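Local structure of galactokinase (Bifidobacterium longum subsp. infantis ATCC 15697 = JCM 1222 = DSM 20088, 6TEQ) at residues A[15-29]-A[65-79]. The protein probably phosphorylates galactose with ATP as a galactokinase of the GHMP kinase family, and binds 2-deoxy-2-fluoro-galactose. Residues are numbered along the deposited sequence; the frame is centred on the assembly and turned at random.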
loop_
_atom_site.group_PDB
_atom_site.type_symbol
_atom_site.label_atom_id
_atom_site.label_comp_id
_atom_site.label_asym_id
_atom_site.label_seq_id
_atom_site.Cartn_x
_atom_site.Cartn_y
_atom_site.Cartn_z
ATOM N N GLY A 15 15.639 -13.242 4.534
ATOM C CA GLY A 15 15.600 -11.798 4.778
ATOM C C GLY A 15 16.587 -11.407 5.860
ATOM O O GLY A 15 17.375 -10.448 5.691
ATOM N N VAL A 16 16.576 -12.142 6.962
ATOM C CA VAL A 16 17.522 -11.851 8.070
ATOM C C VAL A 16 18.941 -12.054 7.540
ATOM O O VAL A 16 19.823 -11.209 7.808
ATOM C CB VAL A 16 17.233 -12.686 9.315
ATOM C CG1 VAL A 16 18.336 -12.603 10.342
ATOM C CG2 VAL A 16 15.906 -12.273 9.932
ATOM N N SER A 17 19.186 -13.187 6.895
ATOM C CA SER A 17 20.565 -13.543 6.434
ATOM C C SER A 17 21.087 -12.444 5.483
ATOM O O SER A 17 22.190 -11.909 5.649
ATOM C CB SER A 17 20.569 -14.932 5.823
ATOM O OG SER A 17 21.863 -15.293 5.515
ATOM N N GLN A 18 20.268 -12.019 4.543
ATOM C CA GLN A 18 20.700 -11.088 3.484
ATOM C C GLN A 18 20.849 -9.670 4.024
ATOM O O GLN A 18 21.805 -8.953 3.649
ATOM C CB GLN A 18 19.706 -11.161 2.324
ATOM C CG GLN A 18 19.828 -12.450 1.522
ATOM C CD GLN A 18 18.775 -12.574 0.445
ATOM O OE1 GLN A 18 18.522 -11.627 -0.261
ATOM N NE2 GLN A 18 18.352 -13.801 0.172
ATOM N N ALA A 19 19.923 -9.221 4.868
ATOM C CA ALA A 19 19.976 -7.869 5.458
ATOM C C ALA A 19 21.176 -7.793 6.381
ATOM O O ALA A 19 21.911 -6.771 6.344
ATOM C CB ALA A 19 18.714 -7.570 6.197
ATOM N N THR A 20 21.425 -8.864 7.130
ATOM C CA THR A 20 22.563 -8.896 8.096
ATOM C C THR A 20 23.881 -8.842 7.323
ATOM O O THR A 20 24.722 -8.062 7.665
ATOM C CB THR A 20 22.492 -10.090 9.027
ATOM O OG1 THR A 20 21.260 -10.060 9.760
ATOM C CG2 THR A 20 23.650 -10.049 9.994
ATOM N N LYS A 21 24.026 -9.663 6.289
ATOM C CA LYS A 21 25.250 -9.702 5.477
ATOM C C LYS A 21 25.488 -8.316 4.831
ATOM O O LYS A 21 26.638 -7.836 4.799
ATOM C CB LYS A 21 25.141 -10.837 4.446
ATOM C CG LYS A 21 26.301 -10.940 3.444
ATOM C CD LYS A 21 26.321 -12.251 2.727
ATOM C CE LYS A 21 27.297 -12.391 1.555
ATOM N NZ LYS A 21 28.442 -11.460 1.593
ATOM N N LEU A 22 24.472 -7.674 4.257
ATOM C CA LEU A 22 24.687 -6.369 3.618
ATOM C C LEU A 22 25.132 -5.368 4.692
ATOM O O LEU A 22 25.980 -4.490 4.440
ATOM C CB LEU A 22 23.414 -5.910 2.917
ATOM C CG LEU A 22 23.476 -4.553 2.251
ATOM C CD1 LEU A 22 24.516 -4.538 1.160
ATOM C CD2 LEU A 22 22.142 -4.209 1.621
ATOM N N PHE A 23 24.559 -5.482 5.863
ATOM C CA PHE A 23 24.904 -4.556 6.972
ATOM C C PHE A 23 26.383 -4.773 7.358
ATOM O O PHE A 23 27.138 -3.790 7.403
ATOM C CB PHE A 23 24.011 -4.811 8.187
ATOM C CG PHE A 23 24.206 -3.777 9.254
ATOM C CD1 PHE A 23 25.329 -3.859 10.088
ATOM C CD2 PHE A 23 23.336 -2.716 9.367
ATOM C CE1 PHE A 23 25.515 -2.896 11.042
ATOM C CE2 PHE A 23 23.514 -1.741 10.338
ATOM C CZ PHE A 23 24.612 -1.839 11.165
ATOM N N VAL A 24 26.808 -6.020 7.542
ATOM C CA VAL A 24 28.192 -6.350 8.010
ATOM C C VAL A 24 29.151 -5.988 6.880
ATOM O O VAL A 24 30.198 -5.342 7.171
ATOM C CB VAL A 24 28.299 -7.821 8.470
ATOM C CG1 VAL A 24 29.746 -8.271 8.681
ATOM C CG2 VAL A 24 27.533 -8.057 9.776
ATOM N N ASP A 25 28.826 -6.329 5.623
ATOM C CA ASP A 25 29.651 -5.958 4.435
ATOM C C ASP A 25 29.839 -4.429 4.297
ATOM O O ASP A 25 30.852 -3.935 3.727
ATOM C CB ASP A 25 29.002 -6.530 3.170
ATOM C CG ASP A 25 29.206 -8.029 3.102
ATOM O OD1 ASP A 25 29.969 -8.556 3.971
ATOM O OD2 ASP A 25 28.606 -8.652 2.215
ATOM N N THR A 26 28.848 -3.657 4.667
ATOM C CA THR A 26 28.829 -2.209 4.410
ATOM C C THR A 26 29.471 -1.488 5.607
ATOM O O THR A 26 30.246 -0.543 5.351
ATOM C CB THR A 26 27.417 -1.707 4.157
ATOM O OG1 THR A 26 26.768 -2.399 3.105
ATOM C CG2 THR A 26 27.450 -0.228 3.862
ATOM N N TYR A 27 29.087 -1.861 6.837
ATOM C CA TYR A 27 29.394 -1.086 8.066
ATOM C C TYR A 27 30.348 -1.786 9.020
ATOM O O TYR A 27 30.843 -1.083 9.898
ATOM C CB TYR A 27 28.100 -0.797 8.837
ATOM C CG TYR A 27 27.043 -0.125 8.019
ATOM C CD1 TYR A 27 27.312 1.058 7.372
ATOM C CD2 TYR A 27 25.777 -0.651 7.843
ATOM C CE1 TYR A 27 26.370 1.730 6.612
ATOM C CE2 TYR A 27 24.823 0.001 7.055
ATOM C CZ TYR A 27 25.111 1.187 6.415
ATOM O OH TYR A 27 24.222 1.926 5.664
ATOM N N GLY A 28 30.701 -3.039 8.761
ATOM C CA GLY A 28 31.607 -3.907 9.535
ATOM C C GLY A 28 31.007 -4.364 10.831
ATOM O O GLY A 28 31.107 -5.555 11.131
ATOM N N ALA A 29 30.451 -3.436 11.602
ATOM C CA ALA A 29 29.716 -3.749 12.866
ATOM C C ALA A 29 28.567 -4.758 12.599
ATOM O O ALA A 29 27.991 -4.775 11.484
ATOM C CB ALA A 29 29.184 -2.456 13.504
ATOM N N PHE A 65 13.291 -6.046 4.595
ATOM C CA PHE A 65 14.060 -6.376 5.791
ATOM C C PHE A 65 15.105 -5.312 6.024
ATOM O O PHE A 65 15.771 -4.854 5.080
ATOM C CB PHE A 65 14.774 -7.721 5.658
ATOM C CG PHE A 65 13.798 -8.863 5.630
ATOM C CD1 PHE A 65 13.161 -9.198 4.462
ATOM C CD2 PHE A 65 13.660 -9.713 6.714
ATOM C CE1 PHE A 65 12.241 -10.225 4.456
ATOM C CE2 PHE A 65 12.709 -10.715 6.723
ATOM C CZ PHE A 65 12.035 -10.990 5.572
ATOM N N ILE A 66 15.091 -4.785 7.236
ATOM C CA ILE A 66 16.026 -3.707 7.625
ATOM C C ILE A 66 16.908 -4.258 8.724
ATOM O O ILE A 66 16.405 -4.611 9.813
ATOM C CB ILE A 66 15.365 -2.422 8.087
ATOM C CG1 ILE A 66 16.356 -1.256 8.291
ATOM C CG2 ILE A 66 14.414 -2.636 9.252
ATOM C CD1 ILE A 66 15.710 -0.017 8.835
ATOM N N ALA A 67 18.201 -4.277 8.459
ATOM C CA ALA A 67 19.213 -4.499 9.538
ATOM C C ALA A 67 19.598 -3.096 10.037
ATOM O O ALA A 67 19.954 -2.243 9.212
ATOM C CB ALA A 67 20.377 -5.287 8.999
ATOM N N LEU A 68 19.446 -2.818 11.321
ATOM C CA LEU A 68 19.694 -1.464 11.847
ATOM C C LEU A 68 20.518 -1.474 13.117
ATOM O O LEU A 68 20.394 -2.423 13.931
ATOM C CB LEU A 68 18.331 -0.792 12.060
ATOM C CG LEU A 68 18.363 0.680 12.537
ATOM C CD1 LEU A 68 17.215 1.470 11.949
ATOM C CD2 LEU A 68 18.359 0.760 14.057
ATOM N N LYS A 69 21.299 -0.420 13.294
ATOM C CA LYS A 69 21.998 -0.161 14.580
ATOM C C LYS A 69 21.896 1.323 14.837
ATOM O O LYS A 69 22.163 2.120 13.948
ATOM C CB LYS A 69 23.460 -0.617 14.553
ATOM C CG LYS A 69 24.159 -0.482 15.877
ATOM C CD LYS A 69 25.548 -1.054 15.815
ATOM C CE LYS A 69 26.218 -0.983 17.165
ATOM N NZ LYS A 69 27.634 -1.265 16.995
ATOM N N PRO A 70 21.523 1.728 16.061
ATOM C CA PRO A 70 21.448 3.164 16.353
ATOM C C PRO A 70 22.876 3.702 16.437
ATOM O O PRO A 70 23.782 2.956 16.714
ATOM C CB PRO A 70 20.754 3.205 17.709
ATOM C CG PRO A 70 21.124 1.873 18.356
ATOM C CD PRO A 70 21.192 0.858 17.208
ATOM N N ARG A 71 22.980 5.005 16.322
ATOM C CA ARG A 71 24.247 5.748 16.502
ATOM C C ARG A 71 24.116 6.723 17.668
ATOM O O ARG A 71 22.987 7.131 17.973
ATOM C CB ARG A 71 24.568 6.479 15.214
ATOM C CG ARG A 71 24.896 5.586 14.014
ATOM C CD ARG A 71 25.128 6.362 12.711
ATOM N NE ARG A 71 26.343 7.170 12.833
ATOM C CZ ARG A 71 27.512 6.884 12.327
ATOM N NH1 ARG A 71 28.492 7.721 12.610
ATOM N NH2 ARG A 71 27.736 5.772 11.608
ATOM N N GLU A 72 25.232 7.136 18.281
ATOM C CA GLU A 72 25.216 8.177 19.349
ATOM C C GLU A 72 25.362 9.577 18.724
ATOM O O GLU A 72 25.223 10.563 19.464
ATOM C CB GLU A 72 26.322 7.936 20.378
ATOM C CG GLU A 72 26.137 6.689 21.247
ATOM C CD GLU A 72 27.371 6.366 22.098
ATOM O OE1 GLU A 72 28.397 7.022 21.876
ATOM O OE2 GLU A 72 27.295 5.382 22.911
ATOM N N ASP A 73 25.650 9.672 17.420
ATOM C CA ASP A 73 25.522 10.954 16.678
ATOM C C ASP A 73 24.198 10.996 15.924
ATOM O O ASP A 73 23.388 10.080 16.087
ATOM C CB ASP A 73 26.738 11.214 15.784
ATOM C CG ASP A 73 26.948 10.216 14.679
ATOM O OD1 ASP A 73 25.912 9.686 14.199
ATOM O OD2 ASP A 73 28.164 9.977 14.287
ATOM N N THR A 74 24.037 12.002 15.066
ATOM C CA THR A 74 22.791 12.264 14.303
ATOM C C THR A 74 22.996 11.868 12.842
ATOM O O THR A 74 22.137 12.233 12.008
ATOM C CB THR A 74 22.317 13.703 14.496
ATOM O OG1 THR A 74 23.364 14.674 14.313
ATOM C CG2 THR A 74 21.720 13.840 15.876
ATOM N N LYS A 75 24.079 11.164 12.539
ATOM C CA LYS A 75 24.355 10.660 11.178
ATOM C C LYS A 75 23.408 9.488 10.874
ATOM O O LYS A 75 23.148 8.671 11.744
ATOM C CB LYS A 75 25.809 10.235 10.984
ATOM C CG LYS A 75 26.797 11.398 10.950
ATOM C CD LYS A 75 28.217 10.996 10.716
ATOM C CE LYS A 75 29.148 12.175 10.568
ATOM N NZ LYS A 75 30.284 12.115 11.523
ATOM N N VAL A 76 22.943 9.431 9.645
ATOM C CA VAL A 76 22.090 8.349 9.091
ATOM C C VAL A 76 22.774 7.855 7.838
ATOM O O VAL A 76 22.900 8.647 6.890
ATOM C CB VAL A 76 20.651 8.768 8.799
ATOM C CG1 VAL A 76 19.955 7.603 8.110
ATOM C CG2 VAL A 76 19.931 9.190 10.071
ATOM N N ARG A 77 23.233 6.620 7.923
ATOM C CA ARG A 77 23.770 5.884 6.771
ATOM C C ARG A 77 22.758 4.802 6.400
ATOM O O ARG A 77 22.416 3.986 7.237
ATOM C CB ARG A 77 25.160 5.320 6.973
ATOM C CG ARG A 77 26.213 6.363 7.250
ATOM C CD ARG A 77 27.583 5.787 7.376
ATOM N NE ARG A 77 27.673 4.890 8.478
ATOM C CZ ARG A 77 28.697 4.088 8.702
ATOM N NH1 ARG A 77 29.739 4.064 7.880
ATOM N NH2 ARG A 77 28.662 3.296 9.755
ATOM N N VAL A 78 22.468 4.680 5.124
ATOM C CA VAL A 78 21.592 3.601 4.636
ATOM C C VAL A 78 22.168 3.051 3.341
ATOM O O VAL A 78 22.698 3.797 2.499
ATOM C CB VAL A 78 20.145 4.101 4.443
ATOM C CG1 VAL A 78 19.516 4.439 5.771
ATOM C CG2 VAL A 78 19.989 5.227 3.500
ATOM N N VAL A 79 21.941 1.771 3.146
ATOM C CA VAL A 79 22.333 1.083 1.903
ATOM C C VAL A 79 21.181 0.157 1.542
ATOM O O VAL A 79 20.484 -0.340 2.477
ATOM C CB VAL A 79 23.685 0.388 2.058
ATOM C CG1 VAL A 79 23.593 -0.678 3.137
ATOM C CG2 VAL A 79 24.208 -0.176 0.721
HETATM O O HOH W 1 30.082 1.194 11.170
#
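Tyr27 and Arg77 come together with each CG turned beside its own backbone N, chi1 of Tyr27 being -54°. The Arg77 chain then bends at chi3, and CD1 of Tyr27 sits over the centre of one guanidinium face, 3.5 Å from NH2 of Arg77, the two planes well tilted from each other. The contact packs an N-terminal helix across the mixed beta-sheet of a GHMP kinase. Helix 15-27 crosses strand 65-70 at -42°, and its C-terminal end reaches strand 75-79. Strand 125-131 lies between these two strands in the sheet. The Tyr27 hydroxyl is hydrogen-bonded to Ala127 O on that middle strand. Arg77 NE forms a salt bridge with Asp126, which also binds Arg71. Replacing Tyr27 by an alanine would probably leave Ala127 O without its hydroxyl partner and strip the ring from the Arg77 guanidinium. Val79 CG1 fits beside the tyrosine and also meets Leu22 and Thr26; it lies 3.6 Å from Thr26 OG1. That hydroxyl is held by Leu22 O, which accepts the Thr26 N and OG1 bonds from opposite faces of its plane. The Phe23 ring reaches along strand 65-70 from Ala67 to Lys69. Ring atom CD2 of Phe23 approaches Ala67 O, and CZ reaches Lys69 CB. Small residues bring the helix close to this strand: the CA atoms of Ala19 and Ala67 are 5.3 Å apart. The Ala67 methyl sits against Ala19 O. One turn earlier, Gly15 rests on Phe65 in a CH-pi contact, its CA 3.3 Å from the Phe65 ring centroid. At the far end, one water donates to Tyr27 O and accepts from Arg77 NH2 at the edge of the guanidinium group.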